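PDB 2D4E: 5-carboxymethyl-2-hydroxymuconate semialdehyde dehydrogenase from Thermus thermophilus, which catalyses the NAD-dependent oxidation of 5-carboxymethyl-2-hydroxymuconate semialdehyde to the corresponding carboxylic acid, as a member of the aldehyde dehydrogenase family. Local coordinates for the interface of chains A and B. Numbering follows the deposited sequence. Chains: chain A/B, 5-carboxymethyl-2-hydroxymuconate semialdehyde dehydrogenase.

Contact 1: the interface of chains A and B. Residues chain A 511, 513; chain B 3, 5, 119-120, 291, 295, 466.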
ATOM      1  N   PRO A 511      32.473  11.862   0.281  1.00 25.80           N
ATOM      2  CA  PRO A 511      33.289  13.071   0.440  1.00 25.69           C
ATOM      3  C   PRO A 511      34.602  12.793   1.173  1.00 27.63           C
ATOM      4  O   PRO A 511      34.641  12.007   2.122  1.00 27.55           O
ATOM      5  CB  PRO A 511      32.367  14.017   1.208  1.00 25.61           C
ATOM      6  CG  PRO A 511      31.429  13.082   1.928  1.00 24.90           C
ATOM      7  CD  PRO A 511      31.151  12.028   0.906  1.00 21.34           C
ATOM      8  N   PHE A 513      37.696  13.781   3.552  1.00 26.48           N
ATOM      9  CA  PHE A 513      38.056  14.622   4.691  1.00 26.13           C
ATOM     10  C   PHE A 513      39.437  14.217   5.182  1.00 28.59           C
ATOM     11  O   PHE A 513      39.752  13.031   5.262  1.00 27.92           O
ATOM     12  CB  PHE A 513      37.046  14.447   5.830  1.00 27.33           C
ATOM     13  CG  PHE A 513      36.024  15.551   5.925  1.00 30.99           C
ATOM     14  CD1 PHE A 513      35.393  16.043   4.782  1.00 30.28           C
ATOM     15  CD2 PHE A 513      35.666  16.077   7.164  1.00 28.81           C
ATOM     16  CE1 PHE A 513      34.418  17.043   4.874  1.00 29.50           C
ATOM     17  CE2 PHE A 513      34.694  17.073   7.267  1.00 28.16           C
ATOM     18  CZ  PHE A 513      34.068  17.557   6.119  1.00 28.22           C
TER
ATOM     19  N   TYR B   3      27.112  16.206  -0.487  1.00 33.93           N
ATOM     20  CA  TYR B   3      28.304  16.973  -0.008  1.00 37.64           C
ATOM     21  C   TYR B   3      29.439  16.862  -1.018  1.00 38.15           C
ATOM     22  O   TYR B   3      30.139  15.852  -1.070  1.00 37.85           O
ATOM     23  CB  TYR B   3      28.775  16.441   1.352  1.00 29.88           C
ATOM     24  CG  TYR B   3      27.708  16.462   2.420  1.00 30.03           C
ATOM     25  CD1 TYR B   3      27.040  15.295   2.788  1.00 34.41           C
ATOM     26  CD2 TYR B   3      27.340  17.653   3.040  1.00 27.85           C
ATOM     27  CE1 TYR B   3      26.029  15.313   3.749  1.00 35.90           C
ATOM     28  CE2 TYR B   3      26.333  17.687   3.999  1.00 35.05           C
ATOM     29  CZ  TYR B   3      25.678  16.513   4.349  1.00 37.12           C
ATOM     30  OH  TYR B   3      24.665  16.543   5.282  1.00 40.76           O
ATOM     31  N   ASP B   5      33.030  17.581  -3.159  1.00 43.22           N
ATOM     32  CA  ASP B   5      34.431  17.541  -2.765  1.00 48.45           C
ATOM     33  C   ASP B   5      34.970  18.963  -2.685  1.00 46.70           C
ATOM     34  O   ASP B   5      36.015  19.215  -2.087  1.00 48.06           O
ATOM     35  CB  ASP B   5      35.246  16.728  -3.774  1.00 53.21           C
ATOM     36  CG  ASP B   5      34.905  15.251  -3.738  1.00 57.51           C
ATOM     37  OD1 ASP B   5      34.955  14.653  -2.638  1.00 58.94           O
ATOM     38  OD2 ASP B   5      34.594  14.689  -4.809  1.00 57.72           O
ATOM     39  N   ARG B 119      31.438  23.933   3.343  1.00 23.96           N
ATOM     40  CA  ARG B 119      31.414  22.677   2.591  1.00 28.69           C
ATOM     41  C   ARG B 119      30.195  21.856   2.970  1.00 28.13           C
ATOM     42  O   ARG B 119      29.704  21.043   2.183  1.00 31.86           O
ATOM     43  CB  ARG B 119      32.663  21.835   2.873  1.00 31.26           C
ATOM     44  CG  ARG B 119      33.905  22.254   2.120  1.00 36.83           C
ATOM     45  CD  ARG B 119      34.948  21.149   2.192  1.00 37.65           C
ATOM     46  NE  ARG B 119      34.405  19.888   1.694  1.00 38.66           N
ATOM     47  CZ  ARG B 119      35.103  18.766   1.557  1.00 37.58           C
ATOM     48  NH1 ARG B 119      36.390  18.735   1.878  1.00 37.78           N
ATOM     49  NH2 ARG B 119      34.511  17.673   1.092  1.00 32.96           N
ATOM     50  N   ILE B 120      29.720  22.070   4.189  1.00 23.22           N
ATOM     51  CA  ILE B 120      28.567  21.356   4.696  1.00 24.37           C
ATOM     52  C   ILE B 120      27.291  22.191   4.566  1.00 22.36           C
ATOM     53  O   ILE B 120      26.261  21.697   4.110  1.00 24.26           O
ATOM     54  CB  ILE B 120      28.779  20.984   6.183  1.00 26.62           C
ATOM     55  CG1 ILE B 120      29.993  20.058   6.326  1.00 29.05           C
ATOM     56  CG2 ILE B 120      27.536  20.313   6.744  1.00 27.06           C
ATOM     57  CD1 ILE B 120      29.823  18.691   5.666  1.00 29.38           C
ATOM     58  N   ASP B 291      37.256   6.435   4.234  1.00 19.10           N
ATOM     59  CA  ASP B 291      36.683   7.712   3.840  1.00 22.64           C
ATOM     60  C   ASP B 291      35.362   7.946   4.567  1.00 22.11           C
ATOM     61  O   ASP B 291      35.124   9.020   5.123  1.00 15.97           O
ATOM     62  CB  ASP B 291      36.426   7.733   2.328  1.00 18.93           C
ATOM     63  CG  ASP B 291      37.691   7.956   1.513  1.00 25.67           C
ATOM     64  OD1 ASP B 291      37.665   7.678   0.297  1.00 26.04           O
ATOM     65  OD2 ASP B 291      38.701   8.424   2.076  1.00 26.81           O
ATOM     66  N   PHE B 295      34.499  10.830   7.517  1.00 19.80           N
ATOM     67  CA  PHE B 295      33.466  11.832   7.277  1.00 20.92           C
ATOM     68  C   PHE B 295      32.287  11.752   8.241  1.00 18.58           C
ATOM     69  O   PHE B 295      31.851  12.768   8.775  1.00 19.27           O
ATOM     70  CB  PHE B 295      32.939  11.733   5.841  1.00 19.86           C
ATOM     71  CG  PHE B 295      31.893  12.774   5.499  1.00 20.44           C
ATOM     72  CD1 PHE B 295      30.536  12.465   5.549  1.00 21.84           C
ATOM     73  CD2 PHE B 295      32.270  14.065   5.140  1.00 23.70           C
ATOM     74  CE1 PHE B 295      29.569  13.429   5.243  1.00 21.21           C
ATOM     75  CE2 PHE B 295      31.316  15.034   4.833  1.00 19.02           C
ATOM     76  CZ  PHE B 295      29.961  14.715   4.885  1.00 20.33           C
ATOM     77  N   HIS B 466      28.514   6.109   4.160  1.00 20.05           N
ATOM     78  CA  HIS B 466      28.209   7.034   5.203  1.00 21.63           C
ATOM     79  C   HIS B 466      26.730   7.286   5.146  1.00 20.19           C
ATOM     80  O   HIS B 466      25.994   6.660   4.394  1.00 19.65           O
ATOM     81  CB  HIS B 466      29.008   8.330   4.971  1.00 19.50           C
ATOM     82  CG  HIS B 466      28.772   8.885   3.583  1.00 21.17           C
ATOM     83  ND1 HIS B 466      29.128   8.246   2.437  1.00 22.22           N
ATOM     84  CD2 HIS B 466      28.214  10.120   3.235  1.00 18.16           C
ATOM     85  CE1 HIS B 466      28.770   9.074   1.427  1.00 15.28           C
ATOM     86  NE2 HIS B 466      28.223  10.205   1.877  1.00 22.10           N
TER
HETATM   87  O   HOH W   1      36.509  11.202   4.101  1.00 22.44           O
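The backbone oxygen of A:Pro511 and the backbone oxygen of B:Asp291 are joined across the interface by water 1, which lies 2.8 Å from A:Pro511 O and also 2.8 Å from B:Asp291 O. The same water is bound by the backbone N of A:Phe513, so three main-chain groups from two subunits hold it and tie the C-terminal tail of chain A to helix 286-298 of chain B.

Beside the water, B:Phe295 serves both tail residues with one ring. A:Pro511 CG sits over the centre of one face, 3.4 Å from the ring centroid, a CH-pi contact. A:Phe513 meets the rim instead: the CD2 edge of B:Phe295 points into the face of the A:Phe513 ring, with the planes 85° apart and the centroids separated by 5.1 Å. The B:Phe295 side chain swings away from its own backbone N (chi1 -178°), which carries the ring out from the helix to the tail.

B:Arg119 offers its guanidinium face to the CE1 edge of A:Phe513, the two side chains running past each other in opposite directions. Its chain bends at chi3 (56°), and A:Phe513 CE1 lies over the middle of that face, 3.8 Å from B:Arg119 CZ. At A:Pro511, the ring carbon CD packs 3.6 Å from B:His466 NE2.

The extended end of chain A lies against a surface of chain B formed by helices 118-136 and 286-298, the N-terminal segment at B:Tyr3 and the loop of B:His466.

Contact 2: the interface of chains A and B. Residues chain A 145-146, 148, 158, 493, 498; chain B 474, 490, 493.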
ATOM      1  N   ASP A 145       7.217  -4.363   4.780  1.00 18.12           N
ATOM      2  CA  ASP A 145       7.059  -2.956   4.485  1.00 15.29           C
ATOM      3  C   ASP A 145       7.363  -2.673   3.026  1.00 14.09           C
ATOM      4  O   ASP A 145       6.797  -3.322   2.151  1.00 20.21           O
ATOM      5  CB  ASP A 145       7.879  -2.026   5.382  1.00 14.13           C
ATOM      6  CG  ASP A 145       7.287  -0.610   5.413  1.00 19.64           C
ATOM      7  OD1 ASP A 145       8.030   0.389   5.508  1.00 20.57           O
ATOM      8  OD2 ASP A 145       6.046  -0.494   5.336  1.00 20.15           O
ATOM      9  N   ARG A 146       8.280  -1.752   2.751  1.00 15.04           N
ATOM     10  CA  ARG A 146       8.532  -1.351   1.370  1.00 14.90           C
ATOM     11  C   ARG A 146       9.971  -1.318   0.864  1.00 18.63           C
ATOM     12  O   ARG A 146      10.928  -1.483   1.622  1.00 23.02           O
ATOM     13  CB  ARG A 146       7.927   0.041   1.173  1.00 12.48           C
ATOM     14  CG  ARG A 146       6.506   0.199   1.720  1.00 15.34           C
ATOM     15  CD  ARG A 146       6.063   1.665   1.711  1.00 22.37           C
ATOM     16  NE  ARG A 146       6.051   2.225   0.360  1.00 28.58           N
ATOM     17  CZ  ARG A 146       5.858   3.512   0.073  1.00 35.83           C
ATOM     18  NH1 ARG A 146       5.666   4.396   1.046  1.00 32.58           N
ATOM     19  NH2 ARG A 146       5.863   3.920  -1.191  1.00 32.82           N
ATOM     20  N   PHE A 148      12.589   1.082  -1.590  1.00 17.35           N
ATOM     21  CA  PHE A 148      12.745   2.412  -2.149  1.00 14.37           C
ATOM     22  C   PHE A 148      14.031   2.466  -2.973  1.00 16.35           C
ATOM     23  O   PHE A 148      14.992   3.132  -2.599  1.00 16.19           O
ATOM     24  CB  PHE A 148      12.814   3.467  -1.044  1.00  7.83           C
ATOM     25  CG  PHE A 148      11.547   3.614  -0.258  1.00 14.47           C
ATOM     26  CD1 PHE A 148      11.389   2.966   0.961  1.00 13.58           C
ATOM     27  CD2 PHE A 148      10.512   4.411  -0.731  1.00 10.92           C
ATOM     28  CE1 PHE A 148      10.219   3.113   1.697  1.00 18.06           C
ATOM     29  CE2 PHE A 148       9.337   4.562  -0.001  1.00 15.85           C
ATOM     30  CZ  PHE A 148       9.193   3.911   1.215  1.00 13.45           C
ATOM     31  N   THR A 158      12.748  -1.286   3.720  1.00 13.58           N
ATOM     32  CA  THR A 158      12.339  -1.158   5.103  1.00 14.05           C
ATOM     33  C   THR A 158      11.692  -2.437   5.601  1.00 12.31           C
ATOM     34  O   THR A 158      11.071  -3.169   4.829  1.00 12.47           O
ATOM     35  CB  THR A 158      11.340   0.012   5.257  1.00 14.26           C
ATOM     36  OG1 THR A 158      10.233  -0.183   4.365  1.00 10.88           O
ATOM     37  CG2 THR A 158      12.022   1.336   4.911  1.00 12.25           C
ATOM     38  N   ASP A 493       1.946  -0.345  13.539  1.00 28.26           N
ATOM     39  CA  ASP A 493       2.689   0.884  13.765  1.00 33.69           C
ATOM     40  C   ASP A 493       3.016   1.134  15.220  1.00 31.67           C
ATOM     41  O   ASP A 493       3.940   1.888  15.528  1.00 33.94           O
ATOM     42  CB  ASP A 493       1.941   2.084  13.185  1.00 42.87           C
ATOM     43  CG  ASP A 493       2.322   2.356  11.742  1.00 52.19           C
ATOM     44  OD1 ASP A 493       3.510   2.679  11.496  1.00 48.73           O
ATOM     45  OD2 ASP A 493       1.439   2.236  10.860  1.00 51.91           O
ATOM     46  N   LEU A 498      10.084   0.503  12.754  1.00 18.19           N
ATOM     47  CA  LEU A 498      10.513   0.519  11.367  1.00 16.50           C
ATOM     48  C   LEU A 498      12.036   0.621  11.299  1.00 15.81           C
ATOM     49  O   LEU A 498      12.676   1.219  12.164  1.00 15.16           O
ATOM     50  CB  LEU A 498       9.887   1.704  10.633  1.00 18.77           C
ATOM     51  CG  LEU A 498       8.433   1.522  10.184  1.00 23.73           C
ATOM     52  CD1 LEU A 498       7.777   2.875   9.941  1.00 20.13           C
ATOM     53  CD2 LEU A 498       8.404   0.657   8.921  1.00 17.58           C
TER
ATOM     54  N   PRO B 474      11.429   5.989   6.040  1.00 18.58           N
ATOM     55  CA  PRO B 474      11.131   6.351   7.428  1.00 18.63           C
ATOM     56  C   PRO B 474      12.414   6.651   8.205  1.00 21.10           C
ATOM     57  O   PRO B 474      13.316   5.815   8.294  1.00 23.94           O
ATOM     58  CB  PRO B 474      10.380   5.126   7.949  1.00 17.93           C
ATOM     59  CG  PRO B 474      10.994   4.002   7.170  1.00 19.27           C
ATOM     60  CD  PRO B 474      11.090   4.579   5.778  1.00 17.72           C
ATOM     61  N   TYR B 490       5.424   8.385   5.925  1.00 24.16           N
ATOM     62  CA  TYR B 490       5.556   8.059   7.344  1.00 24.15           C
ATOM     63  C   TYR B 490       5.302   9.287   8.205  1.00 22.67           C
ATOM     64  O   TYR B 490       4.846   9.174   9.342  1.00 20.44           O
ATOM     65  CB  TYR B 490       6.940   7.471   7.642  1.00 23.33           C
ATOM     66  CG  TYR B 490       7.233   6.248   6.810  1.00 21.42           C
ATOM     67  CD1 TYR B 490       7.855   6.361   5.563  1.00 18.95           C
ATOM     68  CD2 TYR B 490       6.808   4.981   7.226  1.00 18.63           C
ATOM     69  CE1 TYR B 490       8.042   5.244   4.746  1.00 18.17           C
ATOM     70  CE2 TYR B 490       6.988   3.859   6.415  1.00 17.68           C
ATOM     71  CZ  TYR B 490       7.604   4.000   5.178  1.00 18.36           C
ATOM     72  OH  TYR B 490       7.770   2.900   4.366  1.00 21.09           O
ATOM     73  N   ASP B 493       1.579   9.733   9.495  1.00 31.32           N
ATOM     74  CA  ASP B 493       1.067   9.102  10.704  1.00 33.48           C
ATOM     75  C   ASP B 493       1.152  10.007  11.923  1.00 30.58           C
ATOM     76  O   ASP B 493       0.435   9.799  12.901  1.00 30.43           O
ATOM     77  CB  ASP B 493       1.798   7.782  10.971  1.00 39.55           C
ATOM     78  CG  ASP B 493       1.215   6.623  10.170  1.00 52.18           C
ATOM     79  OD1 ASP B 493       0.051   6.240  10.438  1.00 48.03           O
ATOM     80  OD2 ASP B 493       1.914   6.100   9.270  1.00 55.50           O
TER
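B:Tyr490 reaches from helix 488-495 of chain B to the sheet of chain A, and its phenol hydroxyl OH donates a 2.8 Å hydrogen bond to the carboxylate oxygen A:Asp145 OD1. That oxygen is met on its syn side, 26° out of the carboxylate plane. A:Thr158 OG1 approaches it from the anti side and on the same face, so two hydroxyls converge there, although the threonine could instead donate its single hydrogen to A:Arg146 O. The backbone N of A:Arg146 donates to A:Thr158 OG1 over 3.0 Å, tying strand 145-147 to strand 154-162 and helping to fix the threonine hydroxyl.

Apolar packing steadies the tyrosine ring. Within chain B, B:Pro474 CB covers the middle of one face. From chain A, A:Leu498 CD1 packs 3.6 Å from B:Tyr490 CD2, while A:Phe148 approaches edge to edge, its CZ 3.9 Å from B:Tyr490 CE1.

Two poorly ordered carboxylates, A:Asp493 and B:Asp493, which would carry like charge if both are ionised, come near each other where the two copies of helix 488-495 approach.

With chi1 at 55°, A:Thr158 turns OG1 to the aspartate and presses its methyl CG2 on the CD-CG edge of the B:Pro474 ring, a snug 3.5 Å from B:Pro474 CD.

Contact 3: the interface of chains A and B. Residues chain A 463-465, 468; chain B 154, 503-504, 508.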
ATOM      1  N   LEU A 463     -22.539   5.783   9.720  1.00 20.40           N
ATOM      2  CA  LEU A 463     -23.669   6.383   9.036  1.00 18.16           C
ATOM      3  C   LEU A 463     -24.836   5.408   9.020  1.00 20.96           C
ATOM      4  O   LEU A 463     -24.696   4.268   8.582  1.00 20.73           O
ATOM      5  CB  LEU A 463     -23.282   6.745   7.604  1.00 16.84           C
ATOM      6  CG  LEU A 463     -22.086   7.686   7.432  1.00 16.41           C
ATOM      7  CD1 LEU A 463     -21.844   7.913   5.944  1.00 14.23           C
ATOM      8  CD2 LEU A 463     -22.351   9.008   8.144  1.00 14.71           C
ATOM      9  N   ASN A 464     -25.980   5.858   9.522  1.00 19.69           N
ATOM     10  CA  ASN A 464     -27.199   5.052   9.549  1.00 19.18           C
ATOM     11  C   ASN A 464     -27.143   3.686  10.219  1.00 19.29           C
ATOM     12  O   ASN A 464     -27.765   2.730   9.755  1.00 23.37           O
ATOM     13  CB  ASN A 464     -27.739   4.893   8.130  1.00 15.68           C
ATOM     14  CG  ASN A 464     -28.166   6.209   7.534  1.00 20.88           C
ATOM     15  OD1 ASN A 464     -28.804   7.016   8.204  1.00 21.38           O
ATOM     16  ND2 ASN A 464     -27.826   6.435   6.268  1.00 18.64           N
ATOM     17  N   SER A 465     -26.413   3.593  11.320  1.00 21.80           N
ATOM     18  CA  SER A 465     -26.338   2.340  12.055  1.00 22.67           C
ATOM     19  C   SER A 465     -25.695   2.565  13.406  1.00 19.01           C
ATOM     20  O   SER A 465     -25.193   3.650  13.700  1.00 20.74           O
ATOM     21  CB  SER A 465     -25.507   1.306  11.294  1.00 24.92           C
ATOM     22  OG  SER A 465     -24.125   1.539  11.488  1.00 23.55           O
ATOM     23  N   VAL A 468     -20.996  -0.966  14.479  1.00 21.32           N
ATOM     24  CA  VAL A 468     -20.785  -2.297  13.907  1.00 22.07           C
ATOM     25  C   VAL A 468     -19.338  -2.309  13.433  1.00 21.81           C
ATOM     26  O   VAL A 468     -18.971  -1.562  12.533  1.00 26.35           O
ATOM     27  CB  VAL A 468     -21.719  -2.555  12.709  1.00 24.94           C
ATOM     28  CG1 VAL A 468     -21.414  -3.913  12.088  1.00 21.89           C
ATOM     29  CG2 VAL A 468     -23.171  -2.488  13.168  1.00 20.65           C
TER
ATOM     30  N   TRP B 154     -21.696  -3.791   3.529  1.00 19.20           N
ATOM     31  CA  TRP B 154     -21.088  -2.619   4.151  1.00 18.42           C
ATOM     32  C   TRP B 154     -19.916  -2.037   3.391  1.00 17.72           C
ATOM     33  O   TRP B 154     -19.221  -2.734   2.650  1.00 19.34           O
ATOM     34  CB  TRP B 154     -20.569  -2.938   5.555  1.00 18.81           C
ATOM     35  CG  TRP B 154     -21.607  -3.261   6.557  1.00 30.10           C
ATOM     36  CD1 TRP B 154     -22.252  -4.455   6.721  1.00 34.60           C
ATOM     37  CD2 TRP B 154     -22.139  -2.376   7.542  1.00 27.63           C
ATOM     38  NE1 TRP B 154     -23.157  -4.364   7.752  1.00 29.66           N
ATOM     39  CE2 TRP B 154     -23.110  -3.099   8.273  1.00 27.23           C
ATOM     40  CE3 TRP B 154     -21.891  -1.040   7.883  1.00 21.68           C
ATOM     41  CZ2 TRP B 154     -23.835  -2.532   9.328  1.00 27.61           C
ATOM     42  CZ3 TRP B 154     -22.612  -0.476   8.933  1.00 27.49           C
ATOM     43  CH2 TRP B 154     -23.572  -1.222   9.641  1.00 20.43           C
ATOM     44  N   LEU B 503     -20.813   2.688   6.630  1.00 19.41           N
ATOM     45  CA  LEU B 503     -22.167   2.886   6.145  1.00 23.47           C
ATOM     46  C   LEU B 503     -22.674   1.601   5.515  1.00 21.82           C
ATOM     47  O   LEU B 503     -21.994   0.998   4.688  1.00 19.60           O
ATOM     48  CB  LEU B 503     -22.198   4.012   5.114  1.00 22.43           C
ATOM     49  CG  LEU B 503     -21.368   3.792   3.847  1.00 24.57           C
ATOM     50  CD1 LEU B 503     -22.289   3.529   2.656  1.00 20.73           C
ATOM     51  CD2 LEU B 503     -20.515   5.024   3.585  1.00 21.93           C
ATOM     52  N   PRO B 504     -23.871   1.150   5.918  1.00 21.78           N
ATOM     53  CA  PRO B 504     -24.444  -0.080   5.361  1.00 22.38           C
ATOM     54  C   PRO B 504     -24.976   0.202   3.960  1.00 19.03           C
ATOM     55  O   PRO B 504     -25.343   1.335   3.657  1.00 21.33           O
ATOM     56  CB  PRO B 504     -25.554  -0.418   6.353  1.00 22.67           C
ATOM     57  CG  PRO B 504     -26.029   0.944   6.782  1.00 27.81           C
ATOM     58  CD  PRO B 504     -24.720   1.688   6.997  1.00 25.09           C
ATOM     59  N   PRO B 508     -29.383  -2.925   7.709  1.00 27.17           N
ATOM     60  CA  PRO B 508     -28.622  -3.857   8.541  1.00 30.70           C
ATOM     61  C   PRO B 508     -29.421  -4.345   9.741  1.00 36.14           C
ATOM     62  O   PRO B 508     -30.501  -3.835  10.038  1.00 38.67           O
ATOM     63  CB  PRO B 508     -27.430  -3.022   8.974  1.00 27.61           C
ATOM     64  CG  PRO B 508     -28.077  -1.684   9.204  1.00 25.45           C
ATOM     65  CD  PRO B 508     -28.984  -1.532   7.990  1.00 27.80           C
TER
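This is a homotypic, two-fold-related subunit interface in which the far end of chain B's protruding sheet packs against a loop of chain A. It helps join two of the four copies in the deposited assembly, in keeping with the oligomerisation sheet typical of aldehyde dehydrogenases. Strands 154-162 and 496-504 of chain B supply B:Trp154, B:Leu503 and B:Pro504; chain A answers with the end of strand 460-463 and the loop that follows it.

The indole of B:Trp154 lies between A:Val468 of the partner and B:Pro504 of its own chain. A:Val468 crosses its side chain at about a right angle and lays CG1 over the rim of one indole face, 3.9 Å from B:Trp154 CZ2. B:Pro504 backs the opposite face through CB, so the indole is flanked on both sides. The second methyl, A:Val468 CG2, lies 3.8 Å from B:Trp154 CH2. A:Ser465 comes to the six-membered end of the indole, where its CB also packs, 3.6 Å from B:Trp154 CH2.

Further along, A:Leu463 and B:Leu503 lie side by side and point the same way, with A:Leu463 CB 3.9 Å from B:Leu503 CB. The next residue, B:Pro504, sets its ring near the backbone carbonyls of A:Leu463 and A:Asn464.

The A:Ser465 side chain places OG between its own backbone N and carbonyl carbon (chi1 80°), turning the hydroxyl into the indole plane at the ring's edge, with A:Ser465 OG 3.4 Å from B:Trp154 CH2.

Contact 1 and contact 3 mark two distant regions of the same A/B interface, their C-alpha centres about 59 Å apart, with contact 2 between them at about 28 Å from contact 1 and 32 Å from contact 3. Strands 154-162 and 496-504 serve contacts 2 and 3, contributed by chain A in one and chain B in the other. The loop after strand 460-463 meets the partner in contact 3 from chain A and in contact 1 from chain B. Because the interface is two-fold symmetric, each subunit both extends its sheet and tail over its neighbour and receives the neighbour's.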